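Local atomic coordinates of D-glycerate 3-kinase (Cryptococcus neoformans var. grubii serotype A, PDB entry 6CKG), a protein that probably catalyses the phosphorylation of D-glycerate to 3-phosphoglycerate, with ATP as the phosphate donor. Residues A[31-35]-A[46-50]; A[77-83]-A[174-180]; A[258-262]-A[318-322]; A[263-268]-A[278-282]. All coordinates share one frame; numbering follows the deposited sequence.

How the interactions relate
Interactions 1 and 2 belong to the parallel part of the central sheet and touch each other. Strands 48-53 and 176-180 are neighbours, joined by backbone bonds such as Val50 N to Val177 O (2.7 Å). Interaction 1 packs a helix on one strand, mostly through leucine. Interaction 2 pairs two strands, mostly through backbone hydrogen bonds. Interactions 3 and 4 share helix 258-273, and their centres are about 14 Å apart. Interactions 1, 2 and 3 are partly buried, and interaction 3 rests on aromatic rings. Only interaction 4 is a surface contact, and it rests on charged and polar groups. Arg322 NH2 and Gln265 OE1 link interactions 3 and 4 at 3.2 Å.

Interaction 1 (A[31-35]-A[46-50]); sequences QLARH and PPLVV
Leu48 points at helix 31-35 and touches four of its residues. Its CA lies over one face of the His35 ring, 4.2 Å from the ring centroid, a CH-pi contact. The CB is next: it meets His35 CD2 at 4.0 Å and also approaches CD1 of Leu32. The chain then leaves with CG anti to the backbone N (chi1 175°), and this carries both methyl groups up to the helix. CD1 goes to the C-terminal side of the segment. Leu48 CD1 sits against His35 CB at 3.9 Å and reaches NH2 of Arg34. CD2 goes to the N-terminal side. Leu48 CD2 lies 3.6 Å from Leu32 N. Leu48 CD2 is also 3.8 Å from Gln31 CB. The two methyls thus straddle about one turn of helix.

Arg34 is steadied from within the helix. Its NE and NH2 both donate to Gln31 OE1, a side-on grip on a single oxygen that lies close to the guanidinium plane. The polar link across the contact comes from His35. Its NE2 donates to Pro46 O at 2.9 Å, with an N-H...O angle of 148°. The oxygen lies in the ring plane, but the donor stands well above the carbonyl plane. This bond and the Leu48 contacts together help to set the rotation of the imidazole.

Cys247 of strand 247-253, a neighbour in the sheet, also touches Gln31 and Leu48. The whole is a helix packed on the parallel part of the central sheet. It is consistent with a P-loop kinase fold, in which this strand leads to the glycine-rich phosphate-binding loop.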
# COMPACT_ATOMS: atom_id res chain seq x y z
N GLN A 31 -2.76 -6.29 19.26
CA GLN A 31 -1.76 -7.03 18.48
C GLN A 31 -0.36 -6.82 19.06
O GLN A 31 0.46 -7.75 19.07
CB GLN A 31 -1.80 -6.59 17.02
CG GLN A 31 -3.04 -7.08 16.25
CD GLN A 31 -3.07 -8.58 16.10
OE1 GLN A 31 -2.02 -9.21 15.94
NE2 GLN A 31 -4.27 -9.17 16.16
N LEU A 32 -0.06 -5.60 19.52
CA LEU A 32 1.23 -5.36 20.16
C LEU A 32 1.40 -6.21 21.42
O LEU A 32 2.47 -6.77 21.66
CB LEU A 32 1.39 -3.87 20.49
CG LEU A 32 2.70 -3.45 21.21
CD1 LEU A 32 3.93 -3.81 20.38
CD2 LEU A 32 2.71 -1.95 21.51
N ALA A 33 0.34 -6.31 22.23
CA ALA A 33 0.43 -7.12 23.44
C ALA A 33 0.64 -8.60 23.12
O ALA A 33 1.43 -9.27 23.79
CB ALA A 33 -0.82 -6.93 24.31
N ARG A 34 -0.05 -9.12 22.11
CA ARG A 34 0.17 -10.51 21.69
C ARG A 34 1.60 -10.71 21.20
O ARG A 34 2.27 -11.68 21.56
CB ARG A 34 -0.83 -10.89 20.59
CG ARG A 34 -0.69 -12.32 20.07
CD ARG A 34 -1.26 -12.48 18.66
NE ARG A 34 -0.85 -11.38 17.79
CZ ARG A 34 0.39 -11.23 17.31
NH1 ARG A 34 1.33 -12.12 17.61
NH2 ARG A 34 0.68 -10.19 16.53
N HIS A 35 2.06 -9.81 20.33
CA HIS A 35 3.43 -9.81 19.82
C HIS A 35 4.44 -9.87 20.96
O HIS A 35 5.38 -10.68 20.94
CB HIS A 35 3.61 -8.55 18.96
CG HIS A 35 4.95 -8.39 18.32
ND1 HIS A 35 5.43 -9.24 17.34
CD2 HIS A 35 5.89 -7.43 18.46
CE1 HIS A 35 6.61 -8.82 16.93
NE2 HIS A 35 6.92 -7.72 17.60
N PRO A 46 11.13 -7.02 18.51
CA PRO A 46 11.12 -6.08 17.39
C PRO A 46 9.84 -5.25 17.39
O PRO A 46 8.87 -5.62 18.07
CB PRO A 46 11.18 -6.99 16.15
CG PRO A 46 11.43 -8.37 16.66
CD PRO A 46 10.96 -8.41 18.07
N PRO A 47 9.80 -4.15 16.64
CA PRO A 47 8.52 -3.45 16.42
C PRO A 47 7.50 -4.41 15.82
O PRO A 47 7.84 -5.28 15.02
CB PRO A 47 8.87 -2.34 15.43
CG PRO A 47 10.36 -2.28 15.38
CD PRO A 47 10.90 -3.59 15.82
N LEU A 48 6.24 -4.21 16.20
CA LEU A 48 5.12 -4.83 15.51
C LEU A 48 4.97 -4.17 14.15
O LEU A 48 4.85 -2.95 14.08
CB LEU A 48 3.84 -4.67 16.32
CG LEU A 48 2.54 -5.16 15.68
CD1 LEU A 48 2.49 -6.70 15.72
CD2 LEU A 48 1.32 -4.55 16.41
N VAL A 49 4.98 -4.96 13.08
CA VAL A 49 4.78 -4.42 11.73
C VAL A 49 3.30 -4.56 11.38
O VAL A 49 2.79 -5.67 11.22
CB VAL A 49 5.65 -5.12 10.68
CG1 VAL A 49 5.41 -4.47 9.31
CG2 VAL A 49 7.12 -5.06 11.05
N VAL A 50 2.63 -3.42 11.22
CA VAL A 50 1.23 -3.37 10.83
C VAL A 50 1.17 -3.00 9.35
O VAL A 50 1.48 -1.87 8.99
CB VAL A 50 0.45 -2.35 11.67
CG1 VAL A 50 -1.02 -2.37 11.32
CG2 VAL A 50 0.67 -2.59 13.18

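Interaction 2 (A[77-83]-A[174-180]); sequences LRLATMS and IDVVIFE. With EDO (1,2-ethanediol), chain C; EDO (1,2-ethanediol), chain D.
The Phe179 ring carries Met82 CE over one face, 4.1 Å above its plane and offset toward the rim. Met82 SD is farther off, 5.3 Å from the ring centroid, so this is a loose Met-aromatic contact. At the ring edge, in plane, lies Met82 O. Phe179 CG is anti to the backbone N (chi1 175°), which brings CD1 beside Met82 CB at 3.8 Å.

The Asp175 carboxylate works at the other end. Its OD2 accepts from Arg78 N at 2.8 Å through the anti lone pair, while OD1 forms a salt bridge with Arg36. Glu180 OE2 lies 3.1 Å from Ser83 OG and has a weak hydrogen bond with Thr64 OG1. Its OE1 accepts from an ethanediol, probably from the crystallisation liquor. A second ethanediol takes the N-H of Ser83.

Between these ends the two strands run parallel. Ala80 N bonds to Val176 O, Ile178 N to Ala80 O, Met82 N to Ile178 O (2.7 Å) and Glu180 N to Met82 O (2.9 Å). Leu79 lies alongside Val176, and its CD2 touches Ile178 CG1 at 3.8 Å.

Strand 79-83 is outermost in the sheet, and strand 176-180 separates it from strand 48-53. This order is consistent with a P-loop kinase fold. Helix 63-75 packs on the side of Leu79 and Thr81; helix 118-129 packs on the side of Ala80, Met82 and Phe179.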
# COMPACT_ATOMS: atom_id res chain seq x y z
N LEU A 77 3.16 5.28 22.65
CA LEU A 77 3.94 4.46 21.73
C LEU A 77 4.90 5.30 20.89
O LEU A 77 4.69 6.50 20.67
CB LEU A 77 3.03 3.66 20.81
CG LEU A 77 2.04 2.72 21.52
CD1 LEU A 77 1.30 1.92 20.48
CD2 LEU A 77 2.74 1.83 22.55
N ARG A 78 5.95 4.65 20.41
CA ARG A 78 6.86 5.25 19.44
C ARG A 78 6.63 4.55 18.10
O ARG A 78 6.68 3.31 18.02
CB ARG A 78 8.32 5.13 19.88
CG ARG A 78 8.62 5.85 21.19
CD ARG A 78 10.04 5.57 21.67
NE ARG A 78 11.06 6.08 20.76
CZ ARG A 78 11.46 7.35 20.71
NH1 ARG A 78 10.91 8.25 21.52
NH2 ARG A 78 12.39 7.73 19.85
N LEU A 79 6.33 5.33 17.07
CA LEU A 79 5.93 4.82 15.77
C LEU A 79 6.91 5.25 14.70
O LEU A 79 7.57 6.30 14.79
CB LEU A 79 4.52 5.30 15.39
CG LEU A 79 3.43 4.34 15.86
CD1 LEU A 79 3.07 4.69 17.28
CD2 LEU A 79 2.19 4.33 14.98
N ALA A 80 7.01 4.41 13.68
CA ALA A 80 7.67 4.76 12.43
C ALA A 80 6.72 4.35 11.32
O ALA A 80 6.01 3.35 11.47
CB ALA A 80 9.03 4.06 12.25
N THR A 81 6.68 5.12 10.24
CA THR A 81 5.79 4.82 9.12
C THR A 81 6.57 4.66 7.83
O THR A 81 7.44 5.48 7.52
CB THR A 81 4.74 5.92 8.94
OG1 THR A 81 3.91 5.99 10.10
CG2 THR A 81 3.85 5.61 7.72
N MET A 82 6.26 3.59 7.09
CA MET A 82 6.71 3.39 5.71
C MET A 82 5.50 3.47 4.79
O MET A 82 4.53 2.72 4.95
CB MET A 82 7.40 2.04 5.53
CG MET A 82 8.84 2.03 5.97
SD MET A 82 9.59 0.39 5.94
CE MET A 82 9.34 -0.08 4.22
N SER A 83 5.55 4.38 3.81
CA SER A 83 4.53 4.49 2.78
C SER A 83 5.10 3.95 1.47
O SER A 83 6.18 4.36 1.05
CB SER A 83 4.08 5.94 2.61
OG SER A 83 3.66 6.46 3.85
N ILE A 174 11.34 1.46 18.78
CA ILE A 174 10.08 1.64 18.07
C ILE A 174 9.13 0.53 18.51
O ILE A 174 9.50 -0.65 18.48
CB ILE A 174 10.27 1.63 16.54
CG1 ILE A 174 11.11 2.83 16.08
CG2 ILE A 174 8.94 1.60 15.81
CD1 ILE A 174 10.47 4.18 16.36
N ASP A 175 7.91 0.90 18.90
CA ASP A 175 6.89 -0.10 19.24
C ASP A 175 6.22 -0.68 18.01
O ASP A 175 5.94 -1.89 17.96
CB ASP A 175 5.82 0.52 20.14
CG ASP A 175 6.39 1.01 21.47
OD1 ASP A 175 6.74 0.17 22.32
OD2 ASP A 175 6.47 2.23 21.65
N VAL A 176 5.91 0.17 17.03
CA VAL A 176 5.02 -0.20 15.93
C VAL A 176 5.55 0.44 14.65
O VAL A 176 5.88 1.63 14.65
CB VAL A 176 3.57 0.26 16.19
CG1 VAL A 176 2.68 0.01 14.97
CG2 VAL A 176 3.01 -0.43 17.44
N VAL A 177 5.61 -0.34 13.58
CA VAL A 177 5.86 0.16 12.23
C VAL A 177 4.55 0.05 11.46
O VAL A 177 3.97 -1.03 11.37
CB VAL A 177 6.99 -0.61 11.53
CG1 VAL A 177 7.08 -0.23 10.03
CG2 VAL A 177 8.33 -0.32 12.23
N ILE A 178 4.08 1.18 10.94
CA ILE A 178 2.97 1.20 10.00
C ILE A 178 3.56 1.16 8.60
O ILE A 178 4.34 2.05 8.21
CB ILE A 178 2.08 2.44 10.20
CG1 ILE A 178 1.61 2.56 11.65
CG2 ILE A 178 0.88 2.42 9.23
CD1 ILE A 178 0.72 1.44 12.09
N PHE A 179 3.22 0.13 7.83
CA PHE A 179 3.71 -0.03 6.45
C PHE A 179 2.49 -0.06 5.53
O PHE A 179 1.80 -1.08 5.44
CB PHE A 179 4.56 -1.28 6.30
CG PHE A 179 5.02 -1.57 4.86
CD1 PHE A 179 5.18 -0.55 3.94
CD2 PHE A 179 5.26 -2.88 4.45
CE1 PHE A 179 5.58 -0.83 2.61
CE2 PHE A 179 5.67 -3.17 3.15
CZ PHE A 179 5.84 -2.12 2.23
N GLU A 180 2.20 1.06 4.87
CA GLU A 180 0.95 1.25 4.16
C GLU A 180 1.17 1.41 2.66
O GLU A 180 2.24 1.81 2.21
CB GLU A 180 0.20 2.47 4.69
CG GLU A 180 1.01 3.73 4.63
CD GLU A 180 0.31 4.82 3.86
OE1 GLU A 180 -0.54 4.47 3.00
OE2 GLU A 180 0.61 6.00 4.10
C1 EDO C . 9.13 8.14 4.83
O1 EDO C . 8.95 9.05 3.73
C2 EDO C . 8.85 6.72 4.35
O2 EDO C . 7.48 6.64 3.91
C1 EDO D . -5.70 4.10 3.30
O1 EDO D . -6.48 4.25 2.11
C2 EDO D . -4.23 4.41 3.03
O2 EDO D . -3.52 3.20 2.71

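Interaction 3 (A[258-262]-A[318-322]); sequences YVWTW and VNIKR
Trp262 is held on both faces and at its edge. NE1 donates to Ile320 O at 2.8 Å, and the bond is almost straight (177°). The oxygen lies in the indole plane. Over one face lies the guanidinium of Arg322, centres 3.9 Å apart and planes at 29°, an off-centre cation-pi stack. Over the opposite face lies CB of Tyr258. The far rim of the indole, CH2, touches Val318 CG2 at 3.8 Å.

The Tyr258 ring receives Ile320. Ile320 CB sits over the centre of the Tyr258 ring, 3.9 Å from its centroid, and Ile320 CD1 meets Tyr258 CD1 at 3.6 Å. A water joins Tyr258 OH to Ile320 N.

The next shell sets these groups. A type I turn runs from Asn319 to Arg322, closed by Arg322 N to Asn319 O at 2.8 Å, and it presents Ile320 O to the indole. Arg322 is extended from CG to NE. Its NE donates a hydrogen bond to Gly57 O, which helps to hold the guanidinium over Trp262.

This is a beta-hairpin turn, between strands 313-318 and 324-329, docked on the first turns of helix 258-273. Through Gly57 it reaches what is probably the P-loop.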
# COMPACT_ATOMS: atom_id res chain seq x y z
N TYR A 258 -16.25 3.04 -6.06
CA TYR A 258 -15.98 4.20 -5.22
C TYR A 258 -14.60 4.79 -5.50
O TYR A 258 -14.41 6.00 -5.34
CB TYR A 258 -16.08 3.82 -3.73
CG TYR A 258 -17.43 3.30 -3.25
CD1 TYR A 258 -18.53 3.24 -4.09
CD2 TYR A 258 -17.58 2.86 -1.94
CE1 TYR A 258 -19.75 2.76 -3.65
CE2 TYR A 258 -18.80 2.38 -1.48
CZ TYR A 258 -19.87 2.33 -2.34
OH TYR A 258 -21.07 1.85 -1.87
N VAL A 259 -13.64 3.97 -5.93
CA VAL A 259 -12.27 4.45 -6.06
C VAL A 259 -12.18 5.58 -7.07
O VAL A 259 -11.49 6.58 -6.84
CB VAL A 259 -11.33 3.28 -6.42
CG1 VAL A 259 -9.91 3.78 -6.61
CG2 VAL A 259 -11.39 2.20 -5.35
N TRP A 260 -12.88 5.44 -8.21
CA TRP A 260 -12.97 6.53 -9.18
C TRP A 260 -13.58 7.78 -8.55
O TRP A 260 -13.05 8.89 -8.70
CB TRP A 260 -13.82 6.12 -10.38
CG TRP A 260 -13.15 5.33 -11.45
CD1 TRP A 260 -12.26 5.79 -12.39
CD2 TRP A 260 -13.35 3.94 -11.75
NE1 TRP A 260 -11.87 4.77 -13.23
CE2 TRP A 260 -12.53 3.62 -12.86
CE3 TRP A 260 -14.13 2.93 -11.17
CZ2 TRP A 260 -12.47 2.34 -13.40
CZ3 TRP A 260 -14.07 1.66 -11.71
CH2 TRP A 260 -13.25 1.37 -12.82
N THR A 261 -14.72 7.61 -7.87
CA THR A 261 -15.42 8.75 -7.28
C THR A 261 -14.55 9.45 -6.24
O THR A 261 -14.43 10.68 -6.24
CB THR A 261 -16.73 8.28 -6.67
OG1 THR A 261 -17.52 7.62 -7.67
CG2 THR A 261 -17.50 9.45 -6.08
N TRP A 262 -13.93 8.68 -5.35
CA TRP A 262 -13.07 9.25 -4.32
C TRP A 262 -11.87 9.98 -4.93
O TRP A 262 -11.53 11.09 -4.51
CB TRP A 262 -12.58 8.15 -3.38
CG TRP A 262 -13.63 7.61 -2.46
CD1 TRP A 262 -14.77 8.24 -2.06
CD2 TRP A 262 -13.63 6.32 -1.84
NE1 TRP A 262 -15.48 7.41 -1.21
CE2 TRP A 262 -14.80 6.24 -1.06
CE3 TRP A 262 -12.75 5.24 -1.85
CZ2 TRP A 262 -15.12 5.10 -0.31
CZ3 TRP A 262 -13.06 4.11 -1.11
CH2 TRP A 262 -14.25 4.05 -0.35
N VAL A 318 -16.54 0.12 4.13
CA VAL A 318 -17.00 1.50 4.17
C VAL A 318 -17.94 1.79 3.00
O VAL A 318 -17.85 1.16 1.93
CB VAL A 318 -15.80 2.48 4.17
CG1 VAL A 318 -14.94 2.27 5.41
CG2 VAL A 318 -14.97 2.31 2.92
N ASN A 319 -18.85 2.74 3.20
CA ASN A 319 -19.73 3.18 2.13
C ASN A 319 -19.06 4.33 1.38
O ASN A 319 -17.91 4.68 1.65
CB ASN A 319 -21.12 3.54 2.66
CG ASN A 319 -21.10 4.69 3.67
OD1 ASN A 319 -20.13 5.43 3.79
ND2 ASN A 319 -22.21 4.83 4.40
N ILE A 320 -19.78 4.93 0.43
CA ILE A 320 -19.17 5.95 -0.42
C ILE A 320 -18.84 7.21 0.37
O ILE A 320 -17.94 7.96 -0.01
CB ILE A 320 -20.06 6.26 -1.63
CG1 ILE A 320 -19.26 7.02 -2.70
CG2 ILE A 320 -21.31 7.04 -1.21
CD1 ILE A 320 -19.64 6.66 -4.13
N LYS A 321 -19.54 7.45 1.48
CA LYS A 321 -19.19 8.54 2.37
C LYS A 321 -18.08 8.18 3.34
O LYS A 321 -17.86 8.91 4.31
CB LYS A 321 -20.43 9.01 3.13
CG LYS A 321 -21.52 9.60 2.24
CD LYS A 321 -22.80 9.82 3.03
CE LYS A 321 -23.22 11.27 3.01
NZ LYS A 321 -24.46 11.47 3.81
N ARG A 322 -17.40 7.06 3.10
CA ARG A 322 -16.27 6.60 3.90
C ARG A 322 -16.67 6.25 5.33
O ARG A 322 -15.81 6.14 6.20
CB ARG A 322 -15.13 7.62 3.90
CG ARG A 322 -14.66 8.00 2.51
CD ARG A 322 -13.61 9.10 2.58
NE ARG A 322 -13.05 9.41 1.27
CZ ARG A 322 -13.56 10.30 0.43
NH1 ARG A 322 -12.97 10.52 -0.74
NH2 ARG A 322 -14.65 10.98 0.76
O HOH W 1 -22.32 3.76 -0.58

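Interaction 4 (A[263-268]-A[278-282]); sequences RLQQEH and GMTDE
Gly278 and Met279 meet the carboxylate of Glu267. The N-H of Met279 faces Glu267 OE2, but the modelled N to OE2 length of 2.4 Å is very short, and the exact geometry of this bond is doubtful. Glu267 CG is anti to its backbone N (chi1 -164°) and the chain then bends, which turns the carboxylate to the loop.

The Met279 side chain bends at its end and lays CE over one face of the Arg263 guanidinium, 3.5 Å from NH2. That guanidinium is itself fixed by Glu267. Arg263 NH1 makes a salt bridge to Glu267 OE1 at 2.8 Å, and Arg263 NH2 reaches the same oxygen at 3.3 Å, both from one face of the carboxylate.

Thr280 comes next and is the N-cap of helix 281-298. Its OG1 accepts from Gln283 N.

Asp281 opens the helix. Its OD1 accepts from His268 NE2 at 2.8 Å through the syn lone pair, with an N-H...O angle of 151°. The oxygen lies near the imidazole plane, while ring and carboxylate planes are 47° apart. Leu264 CD2 touches Asp281 OD1 at 3.4 Å.

The chemistry is that of a polar contact near the surface between two successive helices, with Glu267 buried in it. The helix start would tend to favour the negative charge of Asp281, and that charge may in turn favour a protonated His268.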
# COMPACT_ATOMS: atom_id res chain seq x y z
N ARG A 263 -11.22 9.37 -5.92
CA ARG A 263 -10.04 10.00 -6.50
C ARG A 263 -10.39 11.29 -7.24
O ARG A 263 -9.59 12.22 -7.28
CB ARG A 263 -9.31 9.03 -7.42
CG ARG A 263 -7.93 9.51 -7.87
CD ARG A 263 -7.03 9.83 -6.68
NE ARG A 263 -5.73 10.34 -7.09
CZ ARG A 263 -5.49 11.61 -7.40
NH1 ARG A 263 -6.48 12.50 -7.37
NH2 ARG A 263 -4.27 12.00 -7.76
N LEU A 264 -11.59 11.35 -7.82
CA LEU A 264 -12.07 12.61 -8.40
C LEU A 264 -12.31 13.66 -7.32
O LEU A 264 -11.90 14.81 -7.47
CB LEU A 264 -13.35 12.37 -9.20
CG LEU A 264 -13.15 12.13 -10.70
CD1 LEU A 264 -14.49 11.94 -11.39
CD2 LEU A 264 -12.39 13.29 -11.32
N GLN A 265 -12.99 13.28 -6.23
CA GLN A 265 -13.16 14.20 -5.11
C GLN A 265 -11.82 14.73 -4.62
O GLN A 265 -11.66 15.93 -4.38
CB GLN A 265 -13.87 13.51 -3.94
CG GLN A 265 -15.27 13.00 -4.20
CD GLN A 265 -15.89 12.44 -2.93
OE1 GLN A 265 -15.44 12.76 -1.83
NE2 GLN A 265 -16.92 11.61 -3.07
N GLN A 266 -10.85 13.82 -4.45
CA GLN A 266 -9.53 14.22 -3.97
C GLN A 266 -8.90 15.26 -4.90
O GLN A 266 -8.37 16.27 -4.43
CB GLN A 266 -8.62 13.00 -3.85
CG GLN A 266 -7.16 13.37 -3.54
CD GLN A 266 -6.21 12.17 -3.50
OE1 GLN A 266 -6.62 11.05 -3.19
NE2 GLN A 266 -4.94 12.42 -3.79
N GLU A 267 -8.96 15.03 -6.21
CA GLU A 267 -8.33 15.97 -7.13
C GLU A 267 -9.06 17.31 -7.12
O GLU A 267 -8.43 18.37 -7.17
CB GLU A 267 -8.27 15.38 -8.54
CG GLU A 267 -7.31 16.11 -9.50
CD GLU A 267 -5.83 15.79 -9.24
OE1 GLU A 267 -5.52 15.00 -8.32
OE2 GLU A 267 -4.96 16.34 -9.96
N HIS A 268 -10.40 17.29 -7.03
CA HIS A 268 -11.13 18.54 -6.94
C HIS A 268 -10.84 19.27 -5.62
O HIS A 268 -10.66 20.49 -5.61
CB HIS A 268 -12.63 18.30 -7.12
CG HIS A 268 -13.06 18.29 -8.57
ND1 HIS A 268 -13.77 19.33 -9.13
CD2 HIS A 268 -12.86 17.39 -9.56
CE1 HIS A 268 -14.00 19.06 -10.41
NE2 HIS A 268 -13.45 17.89 -10.69
N GLY A 278 -4.10 20.63 -11.14
CA GLY A 278 -4.32 19.21 -10.97
C GLY A 278 -4.84 18.59 -12.26
O GLY A 278 -5.04 19.28 -13.26
N MET A 279 -5.05 17.28 -12.20
CA MET A 279 -5.55 16.57 -13.36
C MET A 279 -6.97 17.00 -13.70
O MET A 279 -7.76 17.38 -12.83
CB MET A 279 -5.52 15.06 -13.12
CG MET A 279 -4.14 14.46 -13.00
SD MET A 279 -4.21 12.67 -12.84
CE MET A 279 -4.78 12.47 -11.15
N THR A 280 -7.30 16.93 -14.99
CA THR A 280 -8.68 17.06 -15.41
C THR A 280 -9.46 15.81 -15.01
O THR A 280 -8.88 14.77 -14.66
CB THR A 280 -8.75 17.26 -16.92
OG1 THR A 280 -8.38 16.05 -17.58
CG2 THR A 280 -7.78 18.37 -17.34
N ASP A 281 -10.78 15.90 -15.06
CA ASP A 281 -11.59 14.73 -14.74
C ASP A 281 -11.23 13.56 -15.64
O ASP A 281 -11.07 12.43 -15.17
CB ASP A 281 -13.08 15.07 -14.84
CG ASP A 281 -13.56 15.94 -13.71
OD1 ASP A 281 -12.73 16.30 -12.85
OD2 ASP A 281 -14.76 16.28 -13.68
N GLU A 282 -11.06 13.81 -16.94
CA GLU A 282 -10.71 12.72 -17.84
C GLU A 282 -9.35 12.14 -17.49
O GLU A 282 -9.17 10.91 -17.50
CB GLU A 282 -10.75 13.20 -19.30